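Side-chain contacts in thiaminase-I (Naegleria gruberi, PDB 4HCW), which is an alpha/beta protein of the thiaminase family, whose two-lobed fold resembles that of periplasmic binding proteins: residues 16-21 and 27-32; 138-143 and 203-208; 183-186 and 190-193; 263-268 and 281-286. All blocks are in the same frame, centred on the assembly; numbering follows the deposited sequence.

Interaction 1 of 4, residues 16-21 and 27-32; sequences YLPSWN and VKLINL
Trp20 and Val27 face each other as the hydrogen-bonded pair of a small antiparallel hairpin, strands 19-21 and 26-28, and satisfy each other's backbone both ways. Trp20 N gives its proton to Val27 O at 2.8 Å, and Val27 N returns one to Trp20 O at 3.1 Å with an N-H...O angle of 170°. Ser19 and Lys28 form the next, non-hydrogen-bonded pair. One step further on, Leu29 N donates to Pro18 O at 3.2 Å from within the carbonyl plane. That bond carries the ladder onto the first residue of helix 29-34. Lys28 is the N-cap of this helix, and its carbonyl takes up Asn31 N.

The side chains add mostly apolar contact, although Val27 O also lies at the edge of the Trp20 ring, 3.4 Å from Trp20 CE3. Leu29 holds its CG anti to the backbone N (chi1 -178°), which turns the isopropyl fork between Pro18 and Trp20: CD2 packs on Pro18 CG at 3.8 Å, while CD1 meets the edge of the Trp20 ring in its plane, 3.6 Å from CH2. Farther along, Leu17 and Ile30 cross at about a right angle, Leu17 CD1 to Ile30 CD1 3.8 Å.

All three hydrogen bonds across the contact are between main-chain atoms. They set the register, and the leucine, proline and tryptophan surfaces pack the start of the helix against the neighbouring strand without any charged pairing.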
loop_
_atom_site.group_PDB
_atom_site.type_symbol
_atom_site.label_atom_id
_atom_site.label_comp_id
_atom_site.label_asym_id
_atom_site.label_seq_id
_atom_site.Cartn_x
_atom_site.Cartn_y
_atom_site.Cartn_z
ATOM N N TYR A 16 -3.313 -7.557 5.866
ATOM C CA TYR A 16 -3.883 -7.463 4.527
ATOM C C TYR A 16 -2.914 -7.902 3.433
ATOM O O TYR A 16 -2.511 -7.110 2.580
ATOM C CB TYR A 16 -4.417 -6.054 4.268
ATOM C CG TYR A 16 -5.518 -5.658 5.223
ATOM C CD1 TYR A 16 -6.838 -6.004 4.971
ATOM C CD2 TYR A 16 -5.236 -4.950 6.384
ATOM C CE1 TYR A 16 -7.849 -5.650 5.844
ATOM C CE2 TYR A 16 -6.239 -4.593 7.263
ATOM C CZ TYR A 16 -7.544 -4.944 6.988
ATOM O OH TYR A 16 -8.548 -4.590 7.857
ATOM N N LEU A 17 -2.550 -9.181 3.474
ATOM C CA LEU A 17 -1.734 -9.803 2.442
ATOM C C LEU A 17 -2.647 -10.638 1.548
ATOM O O LEU A 17 -3.750 -10.994 1.958
ATOM C CB LEU A 17 -0.649 -10.674 3.085
ATOM C CG LEU A 17 0.416 -9.930 3.891
ATOM C CD1 LEU A 17 1.504 -10.885 4.358
ATOM C CD2 LEU A 17 1.010 -8.794 3.075
ATOM N N PRO A 18 -2.200 -10.947 0.318
ATOM C CA PRO A 18 -3.056 -11.693 -0.613
ATOM C C PRO A 18 -3.425 -13.088 -0.113
ATOM O O PRO A 18 -2.824 -13.591 0.836
ATOM C CB PRO A 18 -2.189 -11.805 -1.872
ATOM C CG PRO A 18 -0.787 -11.609 -1.396
ATOM C CD PRO A 18 -0.905 -10.604 -0.294
ATOM N N SER A 19 -4.418 -13.697 -0.754
ATOM C CA SER A 19 -4.813 -15.063 -0.434
ATOM C C SER A 19 -5.156 -15.823 -1.711
ATOM O O SER A 19 -5.365 -15.220 -2.763
ATOM C CB SER A 19 -6.006 -15.077 0.524
ATOM O OG SER A 19 -7.183 -14.611 -0.113
ATOM N N TRP A 20 -5.207 -17.147 -1.612
ATOM C CA TRP A 20 -5.539 -17.985 -2.759
ATOM C C TRP A 20 -6.815 -18.776 -2.506
ATOM O O TRP A 20 -7.232 -18.942 -1.360
ATOM C CB TRP A 20 -4.386 -18.938 -3.080
ATOM C CG TRP A 20 -3.153 -18.240 -3.565
ATOM C CD1 TRP A 20 -2.826 -17.962 -4.860
ATOM C CD2 TRP A 20 -2.080 -17.731 -2.761
ATOM N NE1 TRP A 20 -1.617 -17.311 -4.913
ATOM C CE2 TRP A 20 -1.140 -17.158 -3.641
ATOM C CE3 TRP A 20 -1.827 -17.706 -1.388
ATOM C CZ2 TRP A 20 0.036 -16.565 -3.189
ATOM C CZ3 TRP A 20 -0.658 -17.117 -0.942
ATOM C CH2 TRP A 20 0.259 -16.554 -1.840
ATOM N N ASN A 21 -7.428 -19.263 -3.581
ATOM C CA ASN A 21 -8.664 -20.025 -3.470
ATOM C C ASN A 21 -8.980 -20.832 -4.727
ATOM O O ASN A 21 -8.718 -20.389 -5.846
ATOM C CB ASN A 21 -9.835 -19.095 -3.143
ATOM C CG ASN A 21 -10.743 -19.656 -2.065
ATOM O OD1 ASN A 21 -10.878 -20.871 -1.920
ATOM N ND2 ASN A 21 -11.368 -18.770 -1.298
ATOM N N VAL A 27 -6.302 -20.097 1.310
ATOM C CA VAL A 27 -4.934 -20.052 1.813
ATOM C C VAL A 27 -4.439 -18.614 1.925
ATOM O O VAL A 27 -4.288 -17.921 0.920
ATOM C CB VAL A 27 -3.973 -20.846 0.910
ATOM C CG1 VAL A 27 -2.546 -20.729 1.424
ATOM C CG2 VAL A 27 -4.400 -22.303 0.833
ATOM N N LYS A 28 -4.192 -18.172 3.153
ATOM C CA LYS A 28 -3.707 -16.818 3.400
ATOM C C LYS A 28 -2.185 -16.780 3.435
ATOM O O LYS A 28 -1.552 -17.599 4.100
ATOM C CB LYS A 28 -4.268 -16.284 4.719
ATOM C CG LYS A 28 -5.752 -15.958 4.687
ATOM C CD LYS A 28 -6.459 -16.512 5.915
ATOM C CE LYS A 28 -7.501 -15.540 6.445
ATOM N NZ LYS A 28 -6.866 -14.336 7.052
ATOM N N LEU A 29 -1.604 -15.823 2.718
ATOM C CA LEU A 29 -0.155 -15.662 2.686
ATOM C C LEU A 29 0.377 -15.274 4.061
ATOM O O LEU A 29 1.505 -15.614 4.420
ATOM C CB LEU A 29 0.247 -14.607 1.654
ATOM C CG LEU A 29 1.749 -14.375 1.477
ATOM C CD1 LEU A 29 2.418 -15.614 0.902
ATOM C CD2 LEU A 29 2.014 -13.160 0.605
ATOM N N ILE A 30 -0.445 -14.565 4.827
ATOM C CA ILE A 30 -0.063 -14.130 6.165
ATOM C C ILE A 30 0.168 -15.328 7.089
ATOM O O ILE A 30 0.983 -15.265 8.010
ATOM C CB ILE A 30 -1.109 -13.161 6.773
ATOM C CG1 ILE A 30 -0.593 -12.551 8.078
ATOM C CG2 ILE A 30 -2.448 -13.860 6.983
ATOM C CD1 ILE A 30 0.707 -11.791 7.923
ATOM N N ASN A 31 -0.539 -16.424 6.828
ATOM C CA ASN A 31 -0.369 -17.643 7.607
ATOM C C ASN A 31 0.916 -18.376 7.242
ATOM O O ASN A 31 1.577 -18.954 8.105
ATOM C CB ASN A 31 -1.575 -18.569 7.437
ATOM C CG ASN A 31 -2.824 -18.027 8.103
ATOM O OD1 ASN A 31 -2.746 -17.258 9.062
ATOM N ND2 ASN A 31 -3.986 -18.430 7.599
ATOM N N LEU A 32 1.265 -18.348 5.959
ATOM C CA LEU A 32 2.497 -18.972 5.492
ATOM C C LEU A 32 3.714 -18.262 6.076
ATOM O O LEU A 32 4.685 -18.903 6.472
ATOM C CB LEU A 32 2.566 -18.962 3.964
ATOM C CG LEU A 32 1.501 -19.774 3.224
ATOM C CD1 LEU A 32 1.777 -19.782 1.728
ATOM C CD2 LEU A 32 1.430 -21.193 3.771
#

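Interaction 2 of 4, residues 138-143 and 203-208; sequences ELAQKV and LDSTVV
Ala140 and Ser205 bring the two backbones closest, with 5.4 Å between Ala140 CA and Ser205 CA. The first belongs to the last turn of helix 136-143; the second sits inside a type I beta turn running from Leu203 to Thr206, where the chain leaves helix 193-203. This is a helix-to-turn contact of an alpha/beta fold. Backbone bonds of Ser205 with Gln147 and Ile148, and of Val207 with Ile148, hold the turn to the chain that follows helix 136-143.

Ser205 is the only residue of its segment to reach the helix. Its hydroxyl lies beside the backbone N, anti to the carbonyl carbon (chi1 -63°), and is placed among three main-chain carbonyls: Ala140 O, 3.0 Å from Ser205 OG, Thr201 O in the helix before the turn, and Gly144 O, its strongest partner. Ser205 CB also touches Ala140 CB at 3.8 Å and Val143 CG2 at 4.0 Å, so the serine meets the helix through carbon as well as through its oxygen.

The turn that presents Ser205 is braced from within by its last residue. There, Leu203 O accepts twice from one face of its carbonyl plane: from Thr206 N at 3.2 Å and from Thr206 OG1 at 2.7 Å.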
loop_
_atom_site.group_PDB
_atom_site.type_symbol
_atom_site.label_atom_id
_atom_site.label_comp_id
_atom_site.label_asym_id
_atom_site.label_seq_id
_atom_site.Cartn_x
_atom_site.Cartn_y
_atom_site.Cartn_z
ATOM N N GLU A 138 -5.729 11.026 -18.311
ATOM C CA GLU A 138 -5.265 10.950 -19.688
ATOM C C GLU A 138 -5.705 9.637 -20.329
ATOM O O GLU A 138 -6.146 9.612 -21.478
ATOM C CB GLU A 138 -3.741 11.074 -19.734
ATOM C CG GLU A 138 -3.129 10.864 -21.108
ATOM C CD GLU A 138 -1.614 10.889 -21.076
ATOM O OE1 GLU A 138 -0.989 10.519 -22.092
ATOM O OE2 GLU A 138 -1.046 11.278 -20.033
ATOM N N LEU A 139 -5.595 8.552 -19.569
ATOM C CA LEU A 139 -5.957 7.225 -20.058
ATOM C C LEU A 139 -7.462 7.090 -20.254
ATOM O O LEU A 139 -7.915 6.511 -21.241
ATOM C CB LEU A 139 -5.455 6.146 -19.093
ATOM C CG LEU A 139 -5.679 4.690 -19.506
ATOM N N ALA A 140 -8.229 7.629 -19.310
ATOM C CA ALA A 140 -9.686 7.528 -19.340
ATOM C C ALA A 140 -10.285 8.200 -20.571
ATOM O O ALA A 140 -11.224 7.684 -21.178
ATOM C CB ALA A 140 -10.282 8.120 -18.070
ATOM N N GLN A 141 -9.734 9.354 -20.934
ATOM C CA GLN A 141 -10.205 10.100 -22.093
ATOM C C GLN A 141 -9.942 9.331 -23.381
ATOM O O GLN A 141 -10.748 9.358 -24.309
ATOM C CB GLN A 141 -9.521 11.465 -22.157
ATOM C CG GLN A 141 -9.815 12.356 -20.964
ATOM C CD GLN A 141 -8.878 13.543 -20.878
ATOM O OE1 GLN A 141 -7.944 13.671 -21.670
ATOM N NE2 GLN A 141 -9.120 14.419 -19.910
ATOM N N LYS A 142 -8.808 8.641 -23.424
ATOM C CA LYS A 142 -8.400 7.921 -24.624
ATOM C C LYS A 142 -9.173 6.619 -24.819
ATOM O O LYS A 142 -9.570 6.289 -25.936
ATOM C CB LYS A 142 -6.897 7.641 -24.588
ATOM C CG LYS A 142 -6.027 8.883 -24.620
ATOM C CD LYS A 142 -4.560 8.517 -24.463
ATOM C CE LYS A 142 -3.656 9.733 -24.556
ATOM N NZ LYS A 142 -2.230 9.358 -24.347
ATOM N N VAL A 143 -9.389 5.885 -23.732
ATOM C CA VAL A 143 -10.042 4.580 -23.815
ATOM C C VAL A 143 -11.554 4.682 -24.023
ATOM O O VAL A 143 -12.169 3.781 -24.593
ATOM C CB VAL A 143 -9.746 3.708 -22.575
ATOM C CG1 VAL A 143 -8.251 3.461 -22.448
ATOM C CG2 VAL A 143 -10.294 4.359 -21.313
ATOM N N LEU A 203 -14.395 7.235 -13.517
ATOM C CA LEU A 203 -15.452 6.281 -13.192
ATOM C C LEU A 203 -16.231 5.843 -14.432
ATOM O O LEU A 203 -16.663 4.694 -14.529
ATOM C CB LEU A 203 -16.405 6.870 -12.148
ATOM C CG LEU A 203 -17.611 6.011 -11.754
ATOM C CD1 LEU A 203 -17.166 4.650 -11.241
ATOM C CD2 LEU A 203 -18.469 6.721 -10.718
ATOM N N ASP A 204 -16.404 6.761 -15.377
ATOM C CA ASP A 204 -17.123 6.458 -16.610
ATOM C C ASP A 204 -16.320 5.537 -17.522
ATOM O O ASP A 204 -16.873 4.889 -18.409
ATOM C CB ASP A 204 -17.493 7.745 -17.353
ATOM C CG ASP A 204 -18.602 8.518 -16.664
ATOM O OD1 ASP A 204 -19.421 7.886 -15.963
ATOM O OD2 ASP A 204 -18.655 9.755 -16.825
ATOM N N SER A 205 -15.011 5.481 -17.297
ATOM C CA SER A 205 -14.132 4.641 -18.101
ATOM C C SER A 205 -13.929 3.268 -17.469
ATOM O O SER A 205 -13.214 2.428 -18.014
ATOM C CB SER A 205 -12.780 5.323 -18.305
ATOM O OG SER A 205 -12.927 6.536 -19.022
ATOM N N THR A 206 -14.557 3.043 -16.320
ATOM C CA THR A 206 -14.412 1.774 -15.617
ATOM C C THR A 206 -15.616 0.864 -15.829
ATOM O O THR A 206 -16.762 1.299 -15.732
ATOM C CB THR A 206 -14.196 1.976 -14.104
ATOM O OG1 THR A 206 -15.341 2.623 -13.535
ATOM C CG2 THR A 206 -12.960 2.820 -13.851
ATOM N N VAL A 207 -15.342 -0.403 -16.117
ATOM C CA VAL A 207 -16.395 -1.393 -16.296
ATOM C C VAL A 207 -16.868 -1.897 -14.939
ATOM O O VAL A 207 -16.056 -2.156 -14.049
ATOM C CB VAL A 207 -15.901 -2.588 -17.134
ATOM C CG1 VAL A 207 -17.050 -3.537 -17.443
ATOM C CG2 VAL A 207 -15.248 -2.102 -18.418
ATOM N N VAL A 208 -18.181 -2.025 -14.775
ATOM C CA VAL A 208 -18.736 -2.570 -13.544
ATOM C C VAL A 208 -18.379 -4.048 -13.436
ATOM O O VAL A 208 -19.158 -4.921 -13.822
ATOM C CB VAL A 208 -20.265 -2.398 -13.479
ATOM C CG1 VAL A 208 -20.787 -2.795 -12.104
ATOM C CG2 VAL A 208 -20.647 -0.961 -13.795
#

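Interaction 3 of 4, residues 183-186 and 190-193; sequences DLPQ and QVNK
This is a local loop-closing contact, in which the side chain of Gln190 folds back on the backbone of Gln186, in the irregular linker between strand 176-179 and helix 193-203. Only a few residues separate the two segments, so the contact closes a tight loop, with Pro185 CA and Gln190 CA 4.9 Å apart.

Its polar part is modest. Gln186 N points at Gln190 OE1 over 3.2 Å, but the N-H...O angle is 142° and the bond is weak. What brings the carboxamide there is the shape of Gln190: CG lies beside the backbone N (chi1 -54°) and the chain then runs extended (chi2 179°), so that its amide comes alongside the main chain at Gln186. The same amide also leans on carbon, with Gln190 NE2 3.6 Å from Gln186 CB. The side chain of Gln186 bends at chi2 and takes its own amide away from this meeting point. Both glutamines are on the exposed side of the loop.

The buried side is apolar. Pro185 CB packs on Val191 CG2 at 3.8 Å, and Gln190 CB approaches Pro185 CA at 4.0 Å. Directly after the valine, Asn192 takes the N-cap position of helix 193-203, its OD1 accepting from Asp194 N, while its backbone N is bonded to Tyr165 OH.

Beneath the loop lie two helices: helix 158-169 offers Tyr165 to Pro185 and Phe162 to Leu184, and helix 343-353 packs Cys349 and Leu353 on Pro185 and Val352 on Val191.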
loop_
_atom_site.group_PDB
_atom_site.type_symbol
_atom_site.label_atom_id
_atom_site.label_comp_id
_atom_site.label_asym_id
_atom_site.label_seq_id
_atom_site.Cartn_x
_atom_site.Cartn_y
_atom_site.Cartn_z
ATOM N N ASP A 183 -9.748 19.773 6.035
ATOM C CA ASP A 183 -9.598 19.789 4.585
ATOM C C ASP A 183 -10.580 18.821 3.935
ATOM O O ASP A 183 -10.590 18.658 2.714
ATOM C CB ASP A 183 -8.166 19.423 4.188
ATOM C CG ASP A 183 -7.155 20.469 4.613
ATOM O OD1 ASP A 183 -7.495 21.671 4.593
ATOM O OD2 ASP A 183 -6.019 20.089 4.966
ATOM N N LEU A 184 -11.402 18.181 4.760
ATOM C CA LEU A 184 -12.363 17.198 4.276
ATOM C C LEU A 184 -13.759 17.800 4.157
ATOM O O LEU A 184 -14.208 18.514 5.055
ATOM C CB LEU A 184 -12.406 15.988 5.213
ATOM C CG LEU A 184 -11.068 15.346 5.587
ATOM C CD1 LEU A 184 -11.295 14.107 6.441
ATOM C CD2 LEU A 184 -10.261 15.007 4.346
ATOM N N PRO A 185 -14.448 17.516 3.039
ATOM C CA PRO A 185 -15.833 17.944 2.815
ATOM C C PRO A 185 -16.747 17.455 3.933
ATOM O O PRO A 185 -16.800 16.256 4.203
ATOM C CB PRO A 185 -16.198 17.258 1.497
ATOM C CG PRO A 185 -14.899 17.095 0.793
ATOM C CD PRO A 185 -13.895 16.807 1.872
ATOM N N GLN A 186 -17.456 18.379 4.572
ATOM C CA GLN A 186 -18.247 18.049 5.752
ATOM C C GLN A 186 -19.732 17.893 5.431
ATOM O O GLN A 186 -20.443 17.138 6.099
ATOM C CB GLN A 186 -18.054 19.120 6.828
ATOM C CG GLN A 186 -18.282 18.628 8.246
ATOM C CD GLN A 186 -17.202 17.669 8.706
ATOM O OE1 GLN A 186 -16.094 17.657 8.168
ATOM N NE2 GLN A 186 -17.520 16.855 9.706
ATOM N N GLN A 190 -19.053 21.845 0.350
ATOM C CA GLN A 190 -17.607 21.928 0.498
ATOM C C GLN A 190 -16.919 20.983 -0.482
ATOM O O GLN A 190 -15.697 20.994 -0.618
ATOM C CB GLN A 190 -17.194 21.589 1.931
ATOM C CG GLN A 190 -17.893 22.424 2.992
ATOM C CD GLN A 190 -17.478 22.042 4.399
ATOM O OE1 GLN A 190 -16.424 21.440 4.606
ATOM N NE2 GLN A 190 -18.310 22.384 5.376
ATOM N N VAL A 191 -17.718 20.162 -1.157
ATOM C CA VAL A 191 -17.203 19.239 -2.161
ATOM C C VAL A 191 -16.762 19.997 -3.409
ATOM O O VAL A 191 -17.568 20.666 -4.054
ATOM C CB VAL A 191 -18.262 18.190 -2.559
ATOM C CG1 VAL A 191 -17.762 17.338 -3.717
ATOM C CG2 VAL A 191 -18.627 17.321 -1.364
ATOM N N ASN A 192 -15.478 19.891 -3.741
ATOM C CA ASN A 192 -14.929 20.566 -4.912
ATOM C C ASN A 192 -15.468 19.955 -6.201
ATOM O O ASN A 192 -15.134 18.822 -6.548
ATOM C CB ASN A 192 -13.400 20.506 -4.890
ATOM C CG ASN A 192 -12.759 21.484 -5.861
ATOM O OD1 ASN A 192 -13.256 21.705 -6.966
ATOM N ND2 ASN A 192 -11.645 22.077 -5.448
ATOM N N LYS A 193 -16.296 20.715 -6.909
ATOM C CA LYS A 193 -16.959 20.222 -8.114
ATOM C C LYS A 193 -15.991 19.955 -9.266
ATOM O O LYS A 193 -16.262 19.117 -10.126
ATOM C CB LYS A 193 -18.060 21.188 -8.559
ATOM C CG LYS A 193 -19.452 20.801 -8.086
ATOM C CD LYS A 193 -19.533 20.730 -6.572
ATOM C CE LYS A 193 -20.912 20.294 -6.109
ATOM N NZ LYS A 193 -21.010 20.269 -4.623
#

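Interaction 4 of 4, residues 263-268 and 281-286; sequences DVLALN and EVIKNL
Ile283 meets two leucines of the strand at once, one with each of its branches. Its CG2 lies 3.8 Å from Leu265 CD1, the two side chains sliding past each other in opposite directions, while Ile283 CD1 comes to 3.7 Å from Leu267 CD2, the two side chains crossing at about a right angle. A chi1 of -70° sets CG1 beside the backbone N and CG2 anti to it, which aims the two branches at the two leucines. One helical turn on, Leu286 CD1 completes the group, 4.0 Å from Leu265 CD1.

The backbones explain the pattern. Leu265 and Leu267, two residues apart, both point at the helix, with Ala266 between them turned away. Strand and helix run at 164°, their axes 10.1 Å apart at closest. Strand 260-267 is itself held between strands 65-69 and 110-125, bonding to Thr68 and Phe66 on one edge and to Phe114 and Gln116 on the other. Phe114 also touches both Leu267 and Ile283, and Leu13 of strand 8-13 extends the apolar layer under Leu286.

A wholly aliphatic interface of this kind, a helix packed on the face of the mixed sheet and nearly antiparallel to the strand it touches, is characteristic of layered alpha/beta folds.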
loop_
_atom_site.group_PDB
_atom_site.type_symbol
_atom_site.label_atom_id
_atom_site.label_comp_id
_atom_site.label_asym_id
_atom_site.label_seq_id
_atom_site.Cartn_x
_atom_site.Cartn_y
_atom_site.Cartn_z
ATOM N N ASP A 263 3.549 0.447 4.121
ATOM C CA ASP A 263 3.317 -0.121 5.441
ATOM C C ASP A 263 4.605 -0.041 6.249
ATOM O O ASP A 263 5.676 -0.407 5.763
ATOM C CB ASP A 263 2.838 -1.567 5.330
ATOM C CG ASP A 263 1.477 -1.677 4.674
ATOM O OD1 ASP A 263 0.623 -0.801 4.926
ATOM O OD2 ASP A 263 1.260 -2.636 3.903
ATOM N N VAL A 264 4.500 0.442 7.481
ATOM C CA VAL A 264 5.680 0.717 8.291
ATOM C C VAL A 264 5.670 -0.016 9.632
ATOM O O VAL A 264 4.700 0.057 10.387
ATOM C CB VAL A 264 5.837 2.233 8.538
ATOM C CG1 VAL A 264 6.930 2.501 9.554
ATOM C CG2 VAL A 264 6.126 2.956 7.231
ATOM N N LEU A 265 6.759 -0.728 9.913
ATOM C CA LEU A 265 6.953 -1.370 11.208
ATOM C C LEU A 265 7.460 -0.355 12.224
ATOM O O LEU A 265 8.508 0.260 12.030
ATOM C CB LEU A 265 7.951 -2.522 11.090
ATOM C CG LEU A 265 7.438 -3.826 10.476
ATOM C CD1 LEU A 265 8.599 -4.721 10.080
ATOM C CD2 LEU A 265 6.521 -4.540 11.453
ATOM N N ALA A 266 6.713 -0.181 13.309
ATOM C CA ALA A 266 7.096 0.763 14.352
ATOM C C ALA A 266 6.968 0.129 15.730
ATOM O O ALA A 266 6.230 -0.840 15.910
ATOM C CB ALA A 266 6.250 2.022 14.264
ATOM N N LEU A 267 7.688 0.680 16.701
ATOM C CA LEU A 267 7.638 0.171 18.066
ATOM C C LEU A 267 6.951 1.155 19.004
ATOM O O LEU A 267 7.011 2.368 18.800
ATOM C CB LEU A 267 9.043 -0.155 18.583
ATOM C CG LEU A 267 10.252 0.390 17.823
ATOM C CD1 LEU A 267 11.412 0.613 18.776
ATOM C CD2 LEU A 267 10.659 -0.573 16.720
ATOM N N ASN A 268 6.297 0.623 20.031
ATOM C CA ASN A 268 5.628 1.450 21.024
ATOM C C ASN A 268 6.636 2.306 21.781
ATOM O O ASN A 268 7.767 1.885 22.019
ATOM C CB ASN A 268 4.826 0.578 21.992
ATOM C CG ASN A 268 3.746 1.354 22.720
ATOM O OD1 ASN A 268 3.945 2.504 23.110
ATOM N ND2 ASN A 268 2.591 0.724 22.909
ATOM N N GLU A 281 15.639 -6.860 16.174
ATOM C CA GLU A 281 16.018 -8.167 15.647
ATOM C C GLU A 281 14.843 -8.820 14.927
ATOM O O GLU A 281 15.001 -9.360 13.829
ATOM C CB GLU A 281 16.531 -9.089 16.760
ATOM N N VAL A 282 13.670 -8.775 15.554
ATOM C CA VAL A 282 12.465 -9.344 14.959
ATOM C C VAL A 282 12.153 -8.641 13.644
ATOM O O VAL A 282 11.819 -9.279 12.645
ATOM C CB VAL A 282 11.250 -9.226 15.902
ATOM C CG1 VAL A 282 9.994 -9.737 15.215
ATOM C CG2 VAL A 282 11.501 -9.994 17.194
ATOM N N ILE A 283 12.282 -7.318 13.657
ATOM C CA ILE A 283 12.044 -6.498 12.478
ATOM C C ILE A 283 13.082 -6.758 11.388
ATOM O O ILE A 283 12.739 -6.867 10.209
ATOM C CB ILE A 283 12.025 -5.003 12.851
ATOM C CG1 ILE A 283 10.773 -4.691 13.674
ATOM C CG2 ILE A 283 12.081 -4.127 11.609
ATOM C CD1 ILE A 283 10.795 -3.338 14.334
ATOM N N LYS A 284 14.346 -6.871 11.788
ATOM C CA LYS A 284 15.426 -7.143 10.845
ATOM C C LYS A 284 15.198 -8.475 10.145
ATOM O O LYS A 284 15.556 -8.647 8.981
ATOM C CB LYS A 284 16.781 -7.142 11.556
ATOM N N ASN A 285 14.590 -9.415 10.860
ATOM C CA ASN A 285 14.228 -10.696 10.276
ATOM C C ASN A 285 13.103 -10.540 9.261
ATOM O O ASN A 285 13.189 -11.046 8.146
ATOM C CB ASN A 285 13.818 -11.688 11.363
ATOM C CG ASN A 285 13.564 -13.077 10.814
ATOM O OD1 ASN A 285 14.292 -13.558 9.946
ATOM N ND2 ASN A 285 12.519 -13.726 11.311
ATOM N N LEU A 286 12.051 -9.827 9.653
ATOM C CA LEU A 286 10.888 -9.616 8.793
ATOM C C LEU A 286 11.229 -8.940 7.468
ATOM O O LEU A 286 10.525 -9.119 6.475
ATOM C CB LEU A 286 9.827 -8.789 9.522
ATOM C CG LEU A 286 8.850 -9.532 10.433
ATOM C CD1 LEU A 286 7.992 -8.541 11.200
ATOM C CD2 LEU A 286 7.979 -10.467 9.614
#

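Interactions 1 and 4 are the nearest neighbours, with centres about 20 Å apart and nearest atoms about 6 Å apart, yet they do not touch. Interactions 2 and 4 mark the extremes, their centres about 39 Å apart on opposite sides of the chain's centre; interactions 1 and 3 also lie on opposite sides, with about 37 Å between their centres. Along the sequence, interaction 3 falls within the 59 residues that separate the segments of interaction 2, although about 12 Å remains between their nearest atoms. Helix 193-203 connects the two, starting at the end of interaction 3 and leading into the turn of interaction 2. Both lie within the thiaminase-like region 121-255 of the sequence.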